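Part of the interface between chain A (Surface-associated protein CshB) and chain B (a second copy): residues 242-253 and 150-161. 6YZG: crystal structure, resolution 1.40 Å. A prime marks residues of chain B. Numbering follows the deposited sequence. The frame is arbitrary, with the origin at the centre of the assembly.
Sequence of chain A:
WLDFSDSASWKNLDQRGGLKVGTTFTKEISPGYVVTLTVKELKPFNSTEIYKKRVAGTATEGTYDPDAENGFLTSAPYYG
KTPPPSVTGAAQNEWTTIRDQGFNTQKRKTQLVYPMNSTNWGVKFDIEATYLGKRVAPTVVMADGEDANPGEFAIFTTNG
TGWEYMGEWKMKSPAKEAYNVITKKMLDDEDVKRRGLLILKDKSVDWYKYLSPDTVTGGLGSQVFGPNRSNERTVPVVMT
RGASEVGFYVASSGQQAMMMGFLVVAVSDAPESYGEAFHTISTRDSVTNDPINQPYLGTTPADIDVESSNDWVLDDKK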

# COMPACT_ATOMS: atom_id res chain seq x y z
N GLY A 242 -21.44 -22.08 -11.30
CA GLY A 242 -22.89 -22.11 -11.51
C GLY A 242 -23.57 -20.79 -11.24
O GLY A 242 -24.75 -20.78 -10.85
N ALA A 243 -22.86 -19.67 -11.32
CA ALA A 243 -23.48 -18.34 -11.20
C ALA A 243 -24.16 -17.96 -12.51
O ALA A 243 -23.53 -18.12 -13.57
CB ALA A 243 -22.43 -17.33 -10.86
N SER A 244 -25.31 -17.36 -12.41
CA SER A 244 -25.91 -16.58 -13.51
C SER A 244 -25.88 -15.09 -13.22
O SER A 244 -26.25 -14.33 -14.11
CB SER A 244 -27.31 -17.05 -13.78
OG SER A 244 -28.18 -16.79 -12.70
N GLU A 245 -25.48 -14.69 -12.00
CA GLU A 245 -25.38 -13.24 -11.64
C GLU A 245 -24.16 -13.07 -10.74
O GLU A 245 -23.98 -13.88 -9.81
CB GLU A 245 -26.62 -12.76 -10.88
CG GLU A 245 -27.93 -12.99 -11.64
CD GLU A 245 -29.26 -12.29 -11.32
OE1 GLU A 245 -29.39 -11.08 -11.66
OE2 GLU A 245 -30.23 -12.98 -10.94
N VAL A 246 -23.31 -12.11 -11.07
CA VAL A 246 -22.22 -11.72 -10.17
C VAL A 246 -22.23 -10.23 -10.04
O VAL A 246 -22.59 -9.51 -11.00
CB VAL A 246 -20.86 -12.18 -10.65
CG1 VAL A 246 -20.75 -13.68 -10.63
CG2 VAL A 246 -20.50 -11.63 -11.97
N GLY A 247 -21.94 -9.73 -8.86
CA GLY A 247 -21.88 -8.27 -8.56
C GLY A 247 -20.53 -7.88 -8.05
O GLY A 247 -19.83 -8.65 -7.41
N PHE A 248 -20.18 -6.64 -8.28
CA PHE A 248 -18.93 -6.04 -7.84
C PHE A 248 -19.27 -4.65 -7.34
O PHE A 248 -19.88 -3.87 -8.09
CB PHE A 248 -17.94 -5.98 -8.99
CG PHE A 248 -16.59 -5.37 -8.64
CD1 PHE A 248 -15.66 -6.06 -7.89
CD2 PHE A 248 -16.28 -4.07 -9.03
CE1 PHE A 248 -14.40 -5.53 -7.63
CE2 PHE A 248 -15.01 -3.56 -8.75
CZ PHE A 248 -14.10 -4.27 -8.02
N TYR A 249 -18.84 -4.35 -6.11
CA TYR A 249 -19.21 -3.06 -5.47
C TYR A 249 -17.96 -2.43 -4.89
O TYR A 249 -17.15 -3.15 -4.28
CB TYR A 249 -20.24 -3.26 -4.36
CG TYR A 249 -21.51 -3.91 -4.84
CD1 TYR A 249 -21.64 -5.29 -4.85
CD2 TYR A 249 -22.59 -3.14 -5.26
CE1 TYR A 249 -22.79 -5.89 -5.35
CE2 TYR A 249 -23.72 -3.72 -5.76
CZ TYR A 249 -23.83 -5.09 -5.80
OH TYR A 249 -24.99 -5.70 -6.25
N VAL A 250 -17.83 -1.14 -5.06
CA VAL A 250 -16.63 -0.41 -4.61
C VAL A 250 -17.05 0.84 -3.86
O VAL A 250 -17.91 1.58 -4.29
CB VAL A 250 -15.75 -0.00 -5.79
CG1 VAL A 250 -14.72 1.05 -5.43
CG2 VAL A 250 -15.14 -1.22 -6.48
N ALA A 251 -16.33 1.13 -2.79
CA ALA A 251 -16.37 2.51 -2.22
C ALA A 251 -14.94 2.82 -1.84
O ALA A 251 -14.31 2.05 -1.11
CB ALA A 251 -17.36 2.63 -1.13
N SER A 252 -14.40 3.93 -2.33
CA SER A 252 -12.97 4.21 -2.16
C SER A 252 -12.72 5.70 -2.32
O SER A 252 -13.25 6.32 -3.28
CB SER A 252 -12.20 3.41 -3.18
OG SER A 252 -10.80 3.66 -3.03
N SER A 253 -11.80 6.24 -1.52
CA SER A 253 -11.29 7.62 -1.80
C SER A 253 -10.42 7.63 -3.03
O SER A 253 -10.31 8.73 -3.62
CB SER A 253 -10.56 8.22 -0.64
OG SER A 253 -9.44 7.46 -0.33
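Chain B 150-161: PGEFAIFTTNGT

Chain B lies along chain A as an extended strand, running the opposite way. A strand of chain B that runs to Thr158′ pairs edge to edge with strand 245-252 of chain A. The angle between their N-to-C directions is 167°, so the pairing is antiparallel with a small twist. The axes come within 4.5 Å. The two stretches together bury 838 Å².

The register is regular. Ala251 sits against Phe153′, Val250 against Ala154′, Tyr249 against Ile155′, Phe248 against Phe156′, Gly247 against Thr157′ and Val246 against Thr158′. Hydrogen bonds come in pairs at every second residue. Phe153′ N gives to Ala251 O at 2.9 Å, and Ala251 N gives to Phe153′ O at 3.0 Å. Ile155′ N lies 2.8 Å from Tyr249 O, and Tyr249 N lies 2.9 Å from Ile155′ O. Thr157′ N to Gly247 O and Gly247 N to Thr157′ O are both 2.9 Å. Between these rungs the CA atoms approach carbonyls closely, as with Val250 CA and Phe153′ O at 3.2 Å.

Side chains alternate between the two faces of the sheet. One face carries Val246, Phe248 and Val250 with Ala154′, Phe156′ and Thr158′. Here the end of the Phe248 side chain comes nearer chain B. The edge of Phe248 meets the face of Phe156′, with Phe248 CE1 3.6 Å from Phe156′ CE2 and the planes at 62°. Ala154′ also packs here, with Phe248 CE1 4.1 Å from Ala154′ CB.

The other face carries Tyr249 and Ala251 with Phe153′, Ile155′ and Thr157′. Gly247 makes the hollow on this face. Thr157′ fills it: a CB on Gly247 would lie only 2.5 Å from Thr157′ OG1. Thr157′ CG2 also packs 3.8 Å from Tyr249 CE1. One water bridges the two hydroxyls, 2.8 Å from Thr157′ OG1 and 2.7 Å from Tyr249 OH.

Beyond Thr158′ the chain leaves the strand. The CA-to-CB bond of Asn159′ points sideways, but the end of its side chain comes nearer chain A. Asn159′ N gives to Glu245 O at 3.1 Å. Asn159′ OD1 accepts from Ser244 N at 2.9 Å and from Glu245 N at 3.0 Å. Asn159′ ND2 gives to Ser244 OG at 2.9 Å. Gly160′ then fits closely against Ala243, CA to CA 3.7 Å. A CB on Gly160′ would point toward chain A and meet Ala243 N at 2.6 Å.

At the far end, a water joins Gly151′ O at 2.7 Å to Ser253 N at 2.8 Å.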

# COMPACT_ATOMS: atom_id res chain seq x y z
N PRO B 150 -7.30 0.08 4.56
CA PRO B 150 -8.47 -0.25 5.34
C PRO B 150 -9.72 0.60 5.09
O PRO B 150 -10.77 0.16 5.54
CB PRO B 150 -7.98 -0.04 6.79
CG PRO B 150 -6.50 -0.27 6.69
CD PRO B 150 -6.13 0.41 5.40
N GLY B 151 -9.65 1.75 4.43
CA GLY B 151 -10.82 2.53 4.04
C GLY B 151 -11.24 2.37 2.61
O GLY B 151 -12.04 3.17 2.16
N GLU B 152 -10.69 1.39 1.91
CA GLU B 152 -10.99 1.17 0.47
C GLU B 152 -11.68 -0.19 0.38
O GLU B 152 -11.11 -1.17 0.82
CB GLU B 152 -9.76 1.23 -0.45
CG GLU B 152 -9.06 2.58 -0.39
CD GLU B 152 -7.79 2.68 -1.22
OE1 GLU B 152 -6.94 1.79 -1.06
OE2 GLU B 152 -7.66 3.61 -2.01
N PHE B 153 -12.91 -0.24 -0.15
CA PHE B 153 -13.74 -1.45 -0.12
C PHE B 153 -14.00 -1.95 -1.53
O PHE B 153 -14.46 -1.19 -2.40
CB PHE B 153 -15.07 -1.15 0.59
CG PHE B 153 -14.95 -0.47 1.94
CD1 PHE B 153 -13.97 -0.83 2.84
CD2 PHE B 153 -15.77 0.56 2.25
CE1 PHE B 153 -13.87 -0.19 4.06
CE2 PHE B 153 -15.63 1.29 3.43
CZ PHE B 153 -14.74 0.84 4.37
N ALA B 154 -13.81 -3.26 -1.72
CA ALA B 154 -14.33 -3.99 -2.90
C ALA B 154 -15.02 -5.24 -2.38
O ALA B 154 -14.45 -6.01 -1.60
CB ALA B 154 -13.23 -4.28 -3.88
N ILE B 155 -16.25 -5.42 -2.84
CA ILE B 155 -17.14 -6.50 -2.38
C ILE B 155 -17.58 -7.27 -3.62
O ILE B 155 -18.00 -6.64 -4.60
CB ILE B 155 -18.36 -5.95 -1.62
CG1 ILE B 155 -17.90 -5.19 -0.37
CG2 ILE B 155 -19.32 -7.07 -1.27
CD1 ILE B 155 -18.98 -4.28 0.20
N PHE B 156 -17.64 -8.59 -3.56
CA PHE B 156 -18.03 -9.49 -4.65
C PHE B 156 -19.26 -10.28 -4.24
O PHE B 156 -19.24 -10.88 -3.14
CB PHE B 156 -16.89 -10.45 -4.96
CG PHE B 156 -15.54 -9.81 -5.22
CD1 PHE B 156 -14.80 -9.36 -4.13
CD2 PHE B 156 -15.07 -9.58 -6.51
CE1 PHE B 156 -13.57 -8.75 -4.32
CE2 PHE B 156 -13.84 -8.96 -6.69
CZ PHE B 156 -13.11 -8.55 -5.58
N THR B 157 -20.26 -10.32 -5.10
CA THR B 157 -21.46 -11.14 -4.83
C THR B 157 -21.66 -12.13 -5.96
O THR B 157 -21.26 -11.94 -7.10
CB THR B 157 -22.71 -10.32 -4.58
OG1 THR B 157 -23.12 -9.73 -5.81
CG2 THR B 157 -22.49 -9.25 -3.52
N THR B 158 -22.34 -13.23 -5.61
CA THR B 158 -22.65 -14.29 -6.57
C THR B 158 -24.01 -14.91 -6.23
O THR B 158 -24.40 -14.95 -5.05
CB THR B 158 -21.57 -15.38 -6.55
OG1 THR B 158 -21.90 -16.36 -7.53
CG2 THR B 158 -21.38 -16.03 -5.18
N ASN B 159 -24.69 -15.46 -7.23
CA ASN B 159 -25.83 -16.36 -7.00
C ASN B 159 -25.43 -17.79 -7.33
O ASN B 159 -26.31 -18.68 -7.33
CB ASN B 159 -27.09 -15.91 -7.75
CG ASN B 159 -27.02 -16.22 -9.19
OD1 ASN B 159 -25.98 -16.55 -9.75
ND2 ASN B 159 -28.16 -16.06 -9.87
N GLY B 160 -24.15 -18.08 -7.50
CA GLY B 160 -23.62 -19.44 -7.64
C GLY B 160 -23.07 -19.98 -6.35
O GLY B 160 -23.50 -19.56 -5.26
N THR B 161 -22.12 -20.87 -6.43
CA THR B 161 -21.55 -21.47 -5.23
C THR B 161 -20.88 -20.41 -4.37
O THR B 161 -20.29 -19.46 -4.87
CB THR B 161 -20.65 -22.65 -5.54
OG1 THR B 161 -19.53 -22.24 -6.33
CG2 THR B 161 -21.40 -23.73 -6.27
O HOH W 1 -11.06 5.40 1.10
O HOH W 2 -24.70 -11.60 -7.41
O HOH W 3 -25.49 -8.25 -5.42